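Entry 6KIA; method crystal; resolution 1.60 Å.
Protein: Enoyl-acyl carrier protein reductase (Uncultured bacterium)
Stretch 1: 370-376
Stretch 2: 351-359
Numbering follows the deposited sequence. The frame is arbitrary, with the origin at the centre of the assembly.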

# COMPACT_ATOMS: atom_id res chain seq x y z
N ALA A 370 -14.81 -12.22 17.07
CA ALA A 370 -15.19 -13.53 16.57
C ALA A 370 -16.34 -13.45 15.56
O ALA A 370 -16.35 -14.18 14.57
CB ALA A 370 -15.58 -14.45 17.75
N GLU A 371 -17.32 -12.57 15.82
CA GLU A 371 -18.46 -12.38 14.92
C GLU A 371 -17.99 -11.86 13.55
O GLU A 371 -18.46 -12.31 12.47
CB GLU A 371 -19.48 -11.41 15.52
CG GLU A 371 -20.15 -11.89 16.80
CD GLU A 371 -19.22 -11.90 18.01
OE1 GLU A 371 -18.32 -11.03 18.08
OE2 GLU A 371 -19.40 -12.77 18.88
N LEU A 372 -17.07 -10.90 13.61
CA LEU A 372 -16.50 -10.32 12.39
C LEU A 372 -15.81 -11.42 11.61
O LEU A 372 -16.02 -11.56 10.40
CB LEU A 372 -15.51 -9.20 12.71
CG LEU A 372 -14.76 -8.69 11.47
CD1 LEU A 372 -15.75 -8.08 10.45
CD2 LEU A 372 -13.65 -7.73 11.86
N ALA A 373 -14.97 -12.20 12.30
CA ALA A 373 -14.24 -13.30 11.68
C ALA A 373 -15.16 -14.28 10.98
O ALA A 373 -14.91 -14.69 9.85
CB ALA A 373 -13.39 -14.03 12.72
N ASP A 374 -16.25 -14.64 11.65
CA ASP A 374 -17.15 -15.62 11.08
C ASP A 374 -17.76 -15.08 9.79
O ASP A 374 -17.76 -15.77 8.76
CB ASP A 374 -18.26 -15.99 12.06
CG ASP A 374 -17.86 -17.14 12.98
OD1 ASP A 374 -17.68 -18.28 12.49
OD2 ASP A 374 -17.74 -16.90 14.20
N ILE A 375 -18.30 -13.86 9.84
CA ILE A 375 -18.99 -13.37 8.66
C ILE A 375 -18.02 -12.99 7.51
O ILE A 375 -18.32 -13.21 6.33
CB ILE A 375 -19.91 -12.17 9.01
CG1 ILE A 375 -20.85 -11.85 7.84
CG2 ILE A 375 -19.12 -10.95 9.46
CD1 ILE A 375 -21.81 -10.72 8.13
N MET A 376 -16.87 -12.43 7.86
CA MET A 376 -15.91 -11.97 6.83
C MET A 376 -15.21 -13.16 6.18
O MET A 376 -15.15 -13.27 4.95
CB MET A 376 -14.87 -11.02 7.42
CG MET A 376 -13.86 -10.57 6.38
SD MET A 376 -12.70 -9.33 6.99
CE MET A 376 -11.77 -10.33 8.16
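Stretch 2, residues 351-359: ASDVMKGFR

L372 of the first stretch forms the apolar centre of the contact, its side chain (chi1 t, chi2 p) resting against both M355 and F358 of the second. L372 CD1 lies 3.5 Å from M355 SD and 3.7 Å from F358 CE2, so a single methyl touches both residues. The other methyl, L372 CD2, sits over one face of the F358 ring, 4.1 Å from its centroid and 25° off the ring normal, a CH-pi contact. M355 leaves its backbone sideways to the first stretch, but its side chain, with all three chi angles in m, folds so that its end comes nearer. The sulfur thereby serves two residues of the helix: besides L372 CD1 it meets I375, with M355 SD 3.8 Å from I375 CG2.

The backbones approach most closely beside this centre, where the CA atoms of L372 and V354 are 6.7 Å apart. V354 points toward the first stretch with chi1 in t, and its CG1 packs 4.1 Å from I375 CG2, 4.3 Å from L372 CA and 4.4 Å from E371 CB. The first stretch is helical throughout, held by i to i+4 bonds such as M376 N to L372 O (2.8 Å between these atoms); this spacing brings E371, L372 and I375 to the contact, while A370, A373 and D374 make none. The second stretch has a short helical segment after S352 and a type I turn from K356 to R359. Following it from S352 through V354 and M355 to F358, the contacts pass from I375 back to L372, against the numbering of the first helix. The turn carries F358 toward L372, whereas G357 and R359 stay clear of the first stretch.

At one edge, I375, extended with both chi angles in t, sends CD1 to within 3.7 Å of S352 OG. This is a packing contact, since a methyl carbon offers the hydroxyl no hydrogen-bonding partner. The serine oxygen accepts a bond within its own stretch: M355 N donates to S352 OG at 3.1 Å and 160°, an N-cap that satisfies an amide in the first turn of the helix. S352 therefore both caps the segment and borders the apolar patch. E371 marks another edge; its CB points toward the second stretch, but the end of its side chain leads away, and its carboxylate OE1 bonds elsewhere in the structure. No hydrogen bond crosses between the stretches, which bury 286 Å², both sides summed, mainly through apolar side-chain packing.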

# COMPACT_ATOMS: atom_id res chain seq x y z
N ALA A 351 -24.97 -4.58 4.63
CA ALA A 351 -26.23 -4.21 5.27
C ALA A 351 -26.31 -4.74 6.71
O ALA A 351 -27.13 -4.26 7.50
CB ALA A 351 -27.41 -4.73 4.45
N SER A 352 -25.47 -5.72 7.03
CA SER A 352 -25.51 -6.38 8.33
C SER A 352 -25.12 -5.45 9.48
O SER A 352 -24.26 -4.59 9.34
CB SER A 352 -24.62 -7.63 8.30
OG SER A 352 -23.25 -7.32 8.54
N ASP A 353 -25.76 -5.63 10.64
CA ASP A 353 -25.41 -4.82 11.81
C ASP A 353 -23.96 -5.03 12.22
O ASP A 353 -23.28 -4.08 12.65
CB ASP A 353 -26.35 -5.11 12.98
CG ASP A 353 -27.69 -4.39 12.84
OD1 ASP A 353 -27.81 -3.49 11.98
OD2 ASP A 353 -28.62 -4.71 13.61
N VAL A 354 -23.49 -6.28 12.13
CA VAL A 354 -22.11 -6.59 12.47
C VAL A 354 -21.13 -5.73 11.65
O VAL A 354 -20.23 -5.09 12.21
CB VAL A 354 -21.78 -8.09 12.24
CG1 VAL A 354 -20.29 -8.34 12.41
CG2 VAL A 354 -22.57 -8.97 13.20
N MET A 355 -21.33 -5.66 10.34
CA MET A 355 -20.41 -4.90 9.49
C MET A 355 -20.65 -3.40 9.62
O MET A 355 -19.70 -2.61 9.59
CB MET A 355 -20.54 -5.33 8.03
CG MET A 355 -20.08 -6.78 7.79
SD MET A 355 -18.57 -7.23 8.65
CE MET A 355 -17.41 -5.99 8.00
N LYS A 356 -21.91 -3.02 9.84
CA LYS A 356 -22.21 -1.60 10.00
C LYS A 356 -21.49 -1.03 11.22
O LYS A 356 -21.09 0.14 11.20
CB LYS A 356 -23.72 -1.39 10.16
CG LYS A 356 -24.12 0.08 10.22
CD LYS A 356 -25.55 0.26 10.68
CE LYS A 356 -26.05 1.65 10.37
NZ LYS A 356 -25.19 2.69 11.01
N GLY A 357 -21.26 -1.88 12.22
CA GLY A 357 -20.55 -1.48 13.42
C GLY A 357 -19.09 -1.08 13.20
O GLY A 357 -18.51 -0.32 13.99
N PHE A 358 -18.49 -1.59 12.13
CA PHE A 358 -17.08 -1.27 11.85
C PHE A 358 -16.91 -0.06 10.94
O PHE A 358 -15.79 0.26 10.57
CB PHE A 358 -16.37 -2.49 11.24
CG PHE A 358 -16.22 -3.62 12.19
CD1 PHE A 358 -15.21 -3.61 13.14
CD2 PHE A 358 -17.10 -4.69 12.17
CE1 PHE A 358 -15.08 -4.65 14.05
CE2 PHE A 358 -16.99 -5.74 13.07
CZ PHE A 358 -15.97 -5.72 14.01
N ARG A 359 -18.00 0.64 10.63
CA ARG A 359 -17.91 1.86 9.79
C ARG A 359 -17.70 3.09 10.66
O ARG A 359 -18.21 4.17 10.39
CB ARG A 359 -19.17 2.01 8.93
CG ARG A 359 -19.30 0.90 7.90
CD ARG A 359 -20.08 1.29 6.65
NE ARG A 359 -21.52 1.46 6.85
CZ ARG A 359 -22.41 0.49 6.66
NH1 ARG A 359 -22.00 -0.73 6.32
NH2 ARG A 359 -23.72 0.72 6.83